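Local atomic coordinates of ribonucleoside triphosphate reductase (Lactobacillus leichmannii, PDB entry 1L1L), a protein that probably reduces ribonucleoside triphosphates to 2'-deoxyribonucleotides by radical chemistry started from the B12 coenzyme, as an allosterically regulated monomer. Residues I572-F577 with R593-I598; L26-Y31 with E711-L716; D531-K534 with N539-I542. All coordinates share one frame; numbering follows the deposited sequence.

Interaction 1 (I572-F577 with R593-I598); sequences IQRIRF and RTEADI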
loop_
_atom_site.group_PDB
_atom_site.type_symbol
_atom_site.label_atom_id
_atom_site.label_comp_id
_atom_site.label_asym_id
_atom_site.label_seq_id
_atom_site.Cartn_x
_atom_site.Cartn_y
_atom_site.Cartn_z
ATOM N N ILE A 572 4.242 -7.562 25.444
ATOM C CA ILE A 572 4.932 -8.751 24.985
ATOM C C ILE A 572 4.369 -8.861 23.574
ATOM O O ILE A 572 3.169 -9.100 23.402
ATOM C CB ILE A 572 4.525 -10.032 25.737
ATOM C CG1 ILE A 572 5.109 -10.043 27.150
ATOM C CG2 ILE A 572 4.998 -11.251 24.950
ATOM C CD1 ILE A 572 6.619 -9.958 27.208
ATOM N N GLN A 573 5.201 -8.649 22.563
ATOM C CA GLN A 573 4.709 -8.762 21.200
ATOM C C GLN A 573 5.104 -10.114 20.651
ATOM O O GLN A 573 6.259 -10.514 20.748
ATOM C CB GLN A 573 5.256 -7.639 20.323
ATOM C CG GLN A 573 4.632 -6.296 20.653
ATOM C CD GLN A 573 4.536 -5.388 19.444
ATOM O OE1 GLN A 573 3.998 -5.775 18.409
ATOM N NE2 GLN A 573 5.053 -4.166 19.575
ATOM N N ARG A 574 4.124 -10.827 20.101
ATOM C CA ARG A 574 4.353 -12.151 19.539
ATOM C C ARG A 574 4.488 -12.133 18.022
ATOM O O ARG A 574 3.625 -11.605 17.311
ATOM C CB ARG A 574 3.206 -13.100 19.918
ATOM C CG ARG A 574 3.116 -13.406 21.395
ATOM C CD ARG A 574 2.032 -14.444 21.677
ATOM N NE ARG A 574 2.126 -14.933 23.042
ATOM C CZ ARG A 574 1.727 -14.251 24.106
ATOM N NH1 ARG A 574 1.188 -13.051 23.960
ATOM N NH2 ARG A 574 1.888 -14.764 25.319
ATOM N N ILE A 575 5.571 -12.725 17.532
ATOM C CA ILE A 575 5.828 -12.824 16.106
ATOM C C ILE A 575 5.727 -14.298 15.752
ATOM O O ILE A 575 6.349 -15.141 16.397
ATOM C CB ILE A 575 7.234 -12.306 15.767
ATOM C CG1 ILE A 575 7.402 -10.903 16.342
ATOM C CG2 ILE A 575 7.441 -12.302 14.265
ATOM C CD1 ILE A 575 6.299 -9.938 15.920
ATOM N N ARG A 576 4.929 -14.610 14.734
ATOM C CA ARG A 576 4.728 -15.990 14.323
ATOM C C ARG A 576 5.666 -16.429 13.210
ATOM O O ARG A 576 5.857 -15.713 12.214
ATOM C CB ARG A 576 3.260 -16.184 13.914
ATOM C CG ARG A 576 2.326 -15.611 14.976
ATOM C CD ARG A 576 0.945 -16.240 14.986
ATOM N NE ARG A 576 0.299 -16.186 13.682
ATOM C CZ ARG A 576 -0.975 -16.506 13.476
ATOM N NH1 ARG A 576 -1.495 -16.438 12.252
ATOM N NH2 ARG A 576 -1.737 -16.879 14.500
ATOM N N PHE A 577 6.250 -17.613 13.398
ATOM C CA PHE A 577 7.190 -18.208 12.458
ATOM C C PHE A 577 6.789 -19.627 12.097
ATOM O O PHE A 577 6.241 -20.353 12.923
ATOM C CB PHE A 577 8.603 -18.328 13.070
ATOM C CG PHE A 577 9.252 -17.020 13.408
ATOM C CD1 PHE A 577 8.959 -16.366 14.599
ATOM C CD2 PHE A 577 10.147 -16.431 12.517
ATOM C CE1 PHE A 577 9.541 -15.137 14.905
ATOM C CE2 PHE A 577 10.737 -15.204 12.810
ATOM C CZ PHE A 577 10.434 -14.552 14.004
ATOM N N ARG A 593 11.404 -16.349 24.573
ATOM C CA ARG A 593 10.434 -17.373 24.956
ATOM C C ARG A 593 9.625 -17.736 23.725
ATOM O O ARG A 593 9.274 -16.859 22.939
ATOM C CB ARG A 593 9.506 -16.856 26.059
ATOM C CG ARG A 593 10.182 -16.712 27.417
ATOM C CD ARG A 593 9.174 -16.636 28.571
ATOM N NE ARG A 593 9.864 -16.466 29.852
ATOM C CZ ARG A 593 9.264 -16.253 31.019
ATOM N NH1 ARG A 593 7.941 -16.180 31.094
ATOM N NH2 ARG A 593 9.993 -16.111 32.122
ATOM N N THR A 594 9.350 -19.029 23.550
ATOM C CA THR A 594 8.584 -19.504 22.400
ATOM C C THR A 594 7.489 -20.484 22.836
ATOM O O THR A 594 7.543 -21.051 23.929
ATOM C CB THR A 594 9.479 -20.220 21.361
ATOM O OG1 THR A 594 9.956 -21.457 21.903
ATOM C CG2 THR A 594 10.680 -19.354 20.990
ATOM N N GLU A 595 6.509 -20.688 21.960
ATOM C CA GLU A 595 5.398 -21.587 22.244
ATOM C C GLU A 595 4.720 -21.909 20.923
ATOM O O GLU A 595 4.791 -21.126 19.974
ATOM C CB GLU A 595 4.391 -20.893 23.168
ATOM C CG GLU A 595 3.634 -19.769 22.461
ATOM C CD GLU A 595 2.872 -18.860 23.401
ATOM O OE1 GLU A 595 2.033 -19.371 24.190
ATOM O OE2 GLU A 595 3.105 -17.626 23.341
ATOM N N ALA A 596 4.072 -23.065 20.852
ATOM C CA ALA A 596 3.368 -23.427 19.632
ATOM C C ALA A 596 2.203 -22.440 19.489
ATOM O O ALA A 596 1.547 -22.098 20.469
ATOM C CB ALA A 596 2.853 -24.863 19.733
ATOM N N ASP A 597 1.974 -21.959 18.273
ATOM C CA ASP A 597 0.892 -21.012 18.009
ATOM C C ASP A 597 -0.403 -21.825 17.978
ATOM O O ASP A 597 -0.461 -22.871 17.345
ATOM C CB ASP A 597 1.158 -20.317 16.669
ATOM C CG ASP A 597 -0.034 -19.542 16.143
ATOM O OD1 ASP A 597 -0.785 -18.927 16.928
ATOM O OD2 ASP A 597 -0.201 -19.542 14.910
ATOM N N ILE A 598 -1.423 -21.355 18.680
ATOM C CA ILE A 598 -2.700 -22.081 18.730
ATOM C C ILE A 598 -3.652 -21.751 17.587
ATOM O O ILE A 598 -4.641 -22.461 17.373
ATOM C CB ILE A 598 -3.448 -21.818 20.062
ATOM C CG1 ILE A 598 -3.818 -20.335 20.181
ATOM C CG2 ILE A 598 -2.595 -22.265 21.234
ATOM C CD1 ILE A 598 -4.382 -19.937 21.533
#
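Two salt bridges, Arg574 with Glu595 and Arg576 with Asp597, join strand 570-578 to segment 593-598 in a four-stranded antiparallel sheet. Strand 603-611 lies between strands 570-578 and 593-596 and pairs with both, so the contact is made through side chains, Glu595 reaching out from strand 593-596; the CA atoms of Arg574 and Thr594 are still 9.0 Å apart. The sheet belongs to the C-terminal part of this class II reductase, and the centre of the contact lies about 26 Å from the centre of the chain.

The two bridges differ in geometry. Arg574 reaches across with its chain extended from CG to NE, and NE gives Glu595 OE2 a hydrogen bond of 2.9 Å that is almost straight (174°). The oxygen lies in the guanidinium plane, at its edge, and is met on its syn side, tilted somewhat out of the carboxylate plane; the two flat groups are turned 50° against each other. Arg574 NH1 bonds to Ala688 O, just before edge strand 690-692, and NH2 forms a salt bridge with Glu691 on it. Guanidinium rotation is thus fixed from several directions.

Arg576 is bent at chi3 (-54°), which folds its exposed end over toward Asp597. Here Asp597 OD2 sits over one face of the guanidinium instead of at its edge, so the attraction is probably more electrostatic than directional. NH2 comes to 3.1 Å from Asp597 OD2, while its hydrogen bond to OD1 is weak. Asp597 OD1 also accepts from the backbone N of Tyr599, just beyond the segment. Even the aliphatic part of the arginine takes part, Arg576 CD lying 3.5 Å from Asp597 OD2.

Interaction 2 (L26-Y31 with E711-L716); sequences LGWVTY and EVFSQL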
loop_
_atom_site.group_PDB
_atom_site.type_symbol
_atom_site.label_atom_id
_atom_site.label_comp_id
_atom_site.label_asym_id
_atom_site.label_seq_id
_atom_site.Cartn_x
_atom_site.Cartn_y
_atom_site.Cartn_z
ATOM N N LEU A 26 11.908 -5.788 17.215
ATOM C CA LEU A 26 11.483 -6.773 16.207
ATOM C C LEU A 26 12.118 -6.446 14.856
ATOM O O LEU A 26 11.927 -7.167 13.877
ATOM C CB LEU A 26 9.951 -6.746 16.018
ATOM C CG LEU A 26 8.992 -6.574 17.196
ATOM C CD1 LEU A 26 7.550 -6.517 16.692
ATOM C CD2 LEU A 26 9.149 -7.720 18.147
ATOM N N GLY A 27 12.875 -5.352 14.817
ATOM C CA GLY A 27 13.495 -4.899 13.582
ATOM C C GLY A 27 14.306 -5.832 12.703
ATOM O O GLY A 27 13.936 -6.097 11.561
ATOM N N TRP A 28 15.430 -6.323 13.212
ATOM C CA TRP A 28 16.275 -7.190 12.406
ATOM C C TRP A 28 15.558 -8.424 11.907
ATOM O O TRP A 28 15.712 -8.820 10.751
ATOM C CB TRP A 28 17.502 -7.628 13.190
ATOM C CG TRP A 28 18.440 -8.385 12.355
ATOM C CD1 TRP A 28 19.341 -7.877 11.466
ATOM C CD2 TRP A 28 18.562 -9.806 12.286
ATOM N NE1 TRP A 28 20.016 -8.897 10.847
ATOM C CE2 TRP A 28 19.561 -10.093 11.336
ATOM C CE3 TRP A 28 17.922 -10.869 12.939
ATOM C CZ2 TRP A 28 19.938 -11.397 11.019
ATOM C CZ3 TRP A 28 18.295 -12.161 12.625
ATOM C CH2 TRP A 28 19.297 -12.416 11.670
ATOM N N VAL A 29 14.794 -9.052 12.787
ATOM C CA VAL A 29 14.066 -10.246 12.406
ATOM C C VAL A 29 13.129 -9.932 11.238
ATOM O O VAL A 29 13.082 -10.669 10.247
ATOM C CB VAL A 29 13.248 -10.779 13.598
ATOM C CG1 VAL A 29 12.414 -11.954 13.160
ATOM C CG2 VAL A 29 14.182 -11.175 14.732
ATOM N N THR A 30 12.387 -8.836 11.366
ATOM C CA THR A 30 11.450 -8.417 10.330
ATOM C C THR A 30 12.179 -8.195 9.015
ATOM O O THR A 30 11.704 -8.586 7.956
ATOM C CB THR A 30 10.719 -7.115 10.724
ATOM O OG1 THR A 30 9.905 -7.361 11.875
ATOM C CG2 THR A 30 9.829 -6.628 9.575
ATOM N N TYR A 31 13.355 -7.578 9.084
ATOM C CA TYR A 31 14.119 -7.341 7.875
ATOM C C TYR A 31 14.514 -8.649 7.185
ATOM O O TYR A 31 14.336 -8.800 5.976
ATOM C CB TYR A 31 15.385 -6.529 8.194
ATOM C CG TYR A 31 16.470 -6.750 7.174
ATOM C CD1 TYR A 31 16.303 -6.347 5.842
ATOM C CD2 TYR A 31 17.641 -7.439 7.512
ATOM C CE1 TYR A 31 17.282 -6.631 4.871
ATOM C CE2 TYR A 31 18.612 -7.727 6.551
ATOM C CZ TYR A 31 18.429 -7.323 5.242
ATOM O OH TYR A 31 19.394 -7.622 4.305
ATOM N N GLU A 711 23.944 -11.656 15.387
ATOM C CA GLU A 711 25.257 -12.300 15.480
ATOM C C GLU A 711 25.164 -13.812 15.629
ATOM O O GLU A 711 25.927 -14.558 15.021
ATOM C CB GLU A 711 26.037 -11.732 16.668
ATOM C CG GLU A 711 26.526 -10.309 16.471
ATOM C CD GLU A 711 27.129 -9.720 17.736
ATOM O OE1 GLU A 711 27.885 -10.434 18.434
ATOM O OE2 GLU A 711 26.858 -8.535 18.030
ATOM N N VAL A 712 24.232 -14.267 16.455
ATOM C CA VAL A 712 24.076 -15.693 16.658
ATOM C C VAL A 712 23.644 -16.364 15.365
ATOM O O VAL A 712 24.100 -17.461 15.045
ATOM C CB VAL A 712 23.046 -15.968 17.778
ATOM C CG1 VAL A 712 22.768 -17.458 17.885
ATOM C CG2 VAL A 712 23.578 -15.425 19.104
ATOM N N PHE A 713 22.756 -15.709 14.614
ATOM C CA PHE A 713 22.278 -16.280 13.360
ATOM C C PHE A 713 23.414 -16.464 12.374
ATOM O O PHE A 713 23.519 -17.491 11.711
ATOM C CB PHE A 713 21.215 -15.383 12.717
ATOM C CG PHE A 713 20.651 -15.943 11.446
ATOM C CD1 PHE A 713 19.781 -17.031 11.476
ATOM C CD2 PHE A 713 21.021 -15.413 10.216
ATOM C CE1 PHE A 713 19.290 -17.585 10.303
ATOM C CE2 PHE A 713 20.536 -15.961 9.032
ATOM C CZ PHE A 713 19.667 -17.051 9.075
ATOM N N SER A 714 24.260 -15.448 12.272
ATOM C CA SER A 714 25.384 -15.494 11.348
ATOM C C SER A 714 26.356 -16.595 11.765
ATOM O O SER A 714 26.864 -17.340 10.924
ATOM C CB SER A 714 26.074 -14.127 11.316
ATOM O OG SER A 714 27.207 -14.138 10.463
ATOM N N GLN A 715 26.600 -16.707 13.067
ATOM C CA GLN A 715 27.505 -17.733 13.585
ATOM C C GLN A 715 26.985 -19.136 13.268
ATOM O O GLN A 715 27.729 -19.981 12.762
ATOM C CB GLN A 715 27.684 -17.556 15.102
ATOM C CG GLN A 715 28.252 -18.768 15.843
ATOM C CD GLN A 715 27.171 -19.718 16.348
ATOM O OE1 GLN A 715 26.223 -19.297 17.026
ATOM N NE2 GLN A 715 27.312 -21.006 16.031
ATOM N N LEU A 716 25.711 -19.383 13.562
ATOM C CA LEU A 716 25.114 -20.685 13.292
ATOM C C LEU A 716 25.139 -20.971 11.799
ATOM O O LEU A 716 25.543 -22.050 11.366
ATOM C CB LEU A 716 23.660 -20.728 13.782
ATOM C CG LEU A 716 23.388 -21.041 15.254
ATOM C CD1 LEU A 716 21.938 -20.735 15.600
ATOM C CD2 LEU A 716 23.711 -22.501 15.522
#
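Trp28 and Phe713 form an offset edge-to-face aromatic pair that joins an N-terminal helix, 27-32, to the helix near the C-terminus, 709-719. The indole presents its six-membered ring by the edge to the face of the phenyl ring, with centroids 5.8 Å apart and planes at 60°. Contact is concentrated at one indole corner: Trp28 CH2 lies 3.7 Å from Phe713 CB and 3.8 Å from both CG and CD2 of Phe713. The offset therefore carries the indole toward the root of the phenyl ring, and CH2 also packs on the methylene that bears it. Phe713 CG lies in the plane of the indole.

Both side chains leave their helices in the same way. CG of Trp28 stands opposite its backbone N (chi1 -174°), sending the long axis of the indole out across the gap, and the side chains meet at about a right angle. That reach spans backbones whose nearest CA atoms, of Trp28 and Glu711, are 10.8 Å apart. The contact is buried and wholly apolar.

At the start of helix 27-32, the O of Leu26, the residue before it, accepts from Thr30 N and, at 2.9 Å, from Thr30 OG1, which secures the first turn that carries Trp28.

Helix 583-589 completes the cluster: Leu583 touches Trp28 and Phe713, and Ala586 packs on Phe713. Trp23 adds a further edge-to-face partner to Trp28, while Leu26 and Val29 of the same segment lean on strand 570-578.

Interaction 3 (D531-K534 with N539-I542); sequences DYSK and NESI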
loop_
_atom_site.group_PDB
_atom_site.type_symbol
_atom_site.label_atom_id
_atom_site.label_comp_id
_atom_site.label_asym_id
_atom_site.label_seq_id
_atom_site.Cartn_x
_atom_site.Cartn_y
_atom_site.Cartn_z
ATOM N N ASP A 531 14.132 23.372 -6.041
ATOM C CA ASP A 531 15.493 23.425 -6.564
ATOM C C ASP A 531 15.811 22.246 -7.480
ATOM O O ASP A 531 16.369 22.433 -8.561
ATOM C CB ASP A 531 16.508 23.481 -5.415
ATOM C CG ASP A 531 16.245 24.632 -4.449
ATOM O OD1 ASP A 531 15.496 25.567 -4.809
ATOM O OD2 ASP A 531 16.802 24.608 -3.325
ATOM N N TYR A 532 15.447 21.033 -7.060
ATOM C CA TYR A 532 15.723 19.837 -7.857
ATOM C C TYR A 532 14.944 19.832 -9.165
ATOM O O TYR A 532 15.386 19.259 -10.159
ATOM C CB TYR A 532 15.397 18.573 -7.048
ATOM C CG TYR A 532 16.059 17.294 -7.543
ATOM C CD1 TYR A 532 17.247 17.326 -8.277
ATOM C CD2 TYR A 532 15.526 16.045 -7.220
ATOM C CE1 TYR A 532 17.885 16.144 -8.672
ATOM C CE2 TYR A 532 16.157 14.863 -7.606
ATOM C CZ TYR A 532 17.332 14.917 -8.331
ATOM O OH TYR A 532 17.947 13.745 -8.710
ATOM N N SER A 533 13.775 20.462 -9.156
ATOM C CA SER A 533 12.950 20.532 -10.356
ATOM C C SER A 533 13.662 21.430 -11.364
ATOM O O SER A 533 13.667 21.159 -12.560
ATOM C CB SER A 533 11.568 21.099 -10.015
ATOM O OG SER A 533 10.888 20.237 -9.119
ATOM N N LYS A 534 14.269 22.499 -10.864
ATOM C CA LYS A 534 15.005 23.425 -11.713
ATOM C C LYS A 534 16.173 22.681 -12.366
ATOM O O LYS A 534 16.283 22.624 -13.591
ATOM C CB LYS A 534 15.527 24.595 -10.873
ATOM C CG LYS A 534 16.495 25.521 -11.611
ATOM C CD LYS A 534 15.884 26.014 -12.913
ATOM C CE LYS A 534 16.833 26.909 -13.700
ATOM N NZ LYS A 534 16.217 27.288 -15.003
ATOM N N ASN A 539 8.684 19.375 -14.140
ATOM C CA ASN A 539 7.650 20.074 -13.389
ATOM C C ASN A 539 7.853 19.866 -11.896
ATOM O O ASN A 539 8.408 18.852 -11.474
ATOM C CB ASN A 539 6.273 19.550 -13.785
ATOM C CG ASN A 539 5.917 19.892 -15.207
ATOM O OD1 ASN A 539 5.827 21.065 -15.560
ATOM N ND2 ASN A 539 5.721 18.872 -16.039
ATOM N N GLU A 540 7.413 20.832 -11.101
ATOM C CA GLU A 540 7.540 20.730 -9.654
ATOM C C GLU A 540 6.415 19.816 -9.190
ATOM O O GLU A 540 5.352 19.800 -9.801
ATOM C CB GLU A 540 7.402 22.110 -9.008
ATOM C CG GLU A 540 8.318 23.162 -9.624
ATOM C CD GLU A 540 8.395 24.440 -8.808
ATOM O OE1 GLU A 540 7.349 24.875 -8.275
ATOM O OE2 GLU A 540 9.503 25.026 -8.712
ATOM N N SER A 541 6.652 19.051 -8.130
ATOM C CA SER A 541 5.645 18.135 -7.592
ATOM C C SER A 541 4.335 18.843 -7.240
ATOM O O SER A 541 4.340 19.809 -6.482
ATOM C CB SER A 541 6.197 17.445 -6.343
ATOM O OG SER A 541 7.339 16.678 -6.660
ATOM N N ILE A 542 3.214 18.351 -7.766
ATOM C CA ILE A 542 1.912 18.964 -7.484
ATOM C C ILE A 542 1.610 18.911 -5.983
ATOM O O ILE A 542 1.033 19.840 -5.409
ATOM C CB ILE A 542 0.783 18.272 -8.303
ATOM C CG1 ILE A 542 -0.531 19.042 -8.138
ATOM C CG2 ILE A 542 0.656 16.817 -7.895
ATOM C CD1 ILE A 542 -1.662 18.523 -9.030
#
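Ser533, near the end of helix 512-536, packs against Glu540 in the loop that turns back beside it toward strand 545-546. The contact brings the CA atoms of Ser533 and Glu540 to 5.5 Å.

Van der Waals contact joins the two residues directly. Ser533 OG lies 3.4 Å from Glu540 CA, and Ser533 CB approaches Glu540 CG at 3.9 Å. Thus the inner, aliphatic part of the glutamate lies against the serine. The glutamate is extended beyond CG and carries its carboxylate past the serine.

Polar bonding runs through neighbours. With OG on the side of its own backbone N (chi1 -63°), Ser533 bonds back to Asp529 O of the preceding turn, while Asn539 O, at 3.7 Å from that OG, is only a close neighbour. Several ties hold the loop: Lys448 NZ bonds to Asn539 O and Ser541 OG, and weakly to Ser533 OG, Asn539 ND2 bonds to Gln465 O, and Ser541 OG also bonds to Asp529 OD1.

Chemically, then, the buried hydroxyl of Ser533 is satisfied mainly by Asp529 O, so it packs on the loop without bonding to it; the positive charge of Lys448, which spans helix and loop, would probably favour the oxygens gathered there.

Interactions 1 and 2 share one region of the chain: their centres are about 17 Å apart and their segments touch, with Phe577 CZ 3.4 Å from Val29 CG1 and Ile575 CD1 3.7 Å from Leu26 CD1. The face of strand 570-578 that carries Gln573, Ile575 and Phe577 thus packs on segment 26-31, while Arg574 and Arg576 serve the salt bridges. Interaction 3 stands apart, its centre about 48 Å from that of interaction 1 and about 41 Å from that of interaction 2; the nearest atoms are about 34 and 24 Å away. In sequence, interaction 2 spans nearly the whole chain, and both other contacts, interaction 3 first, fall between its two segments.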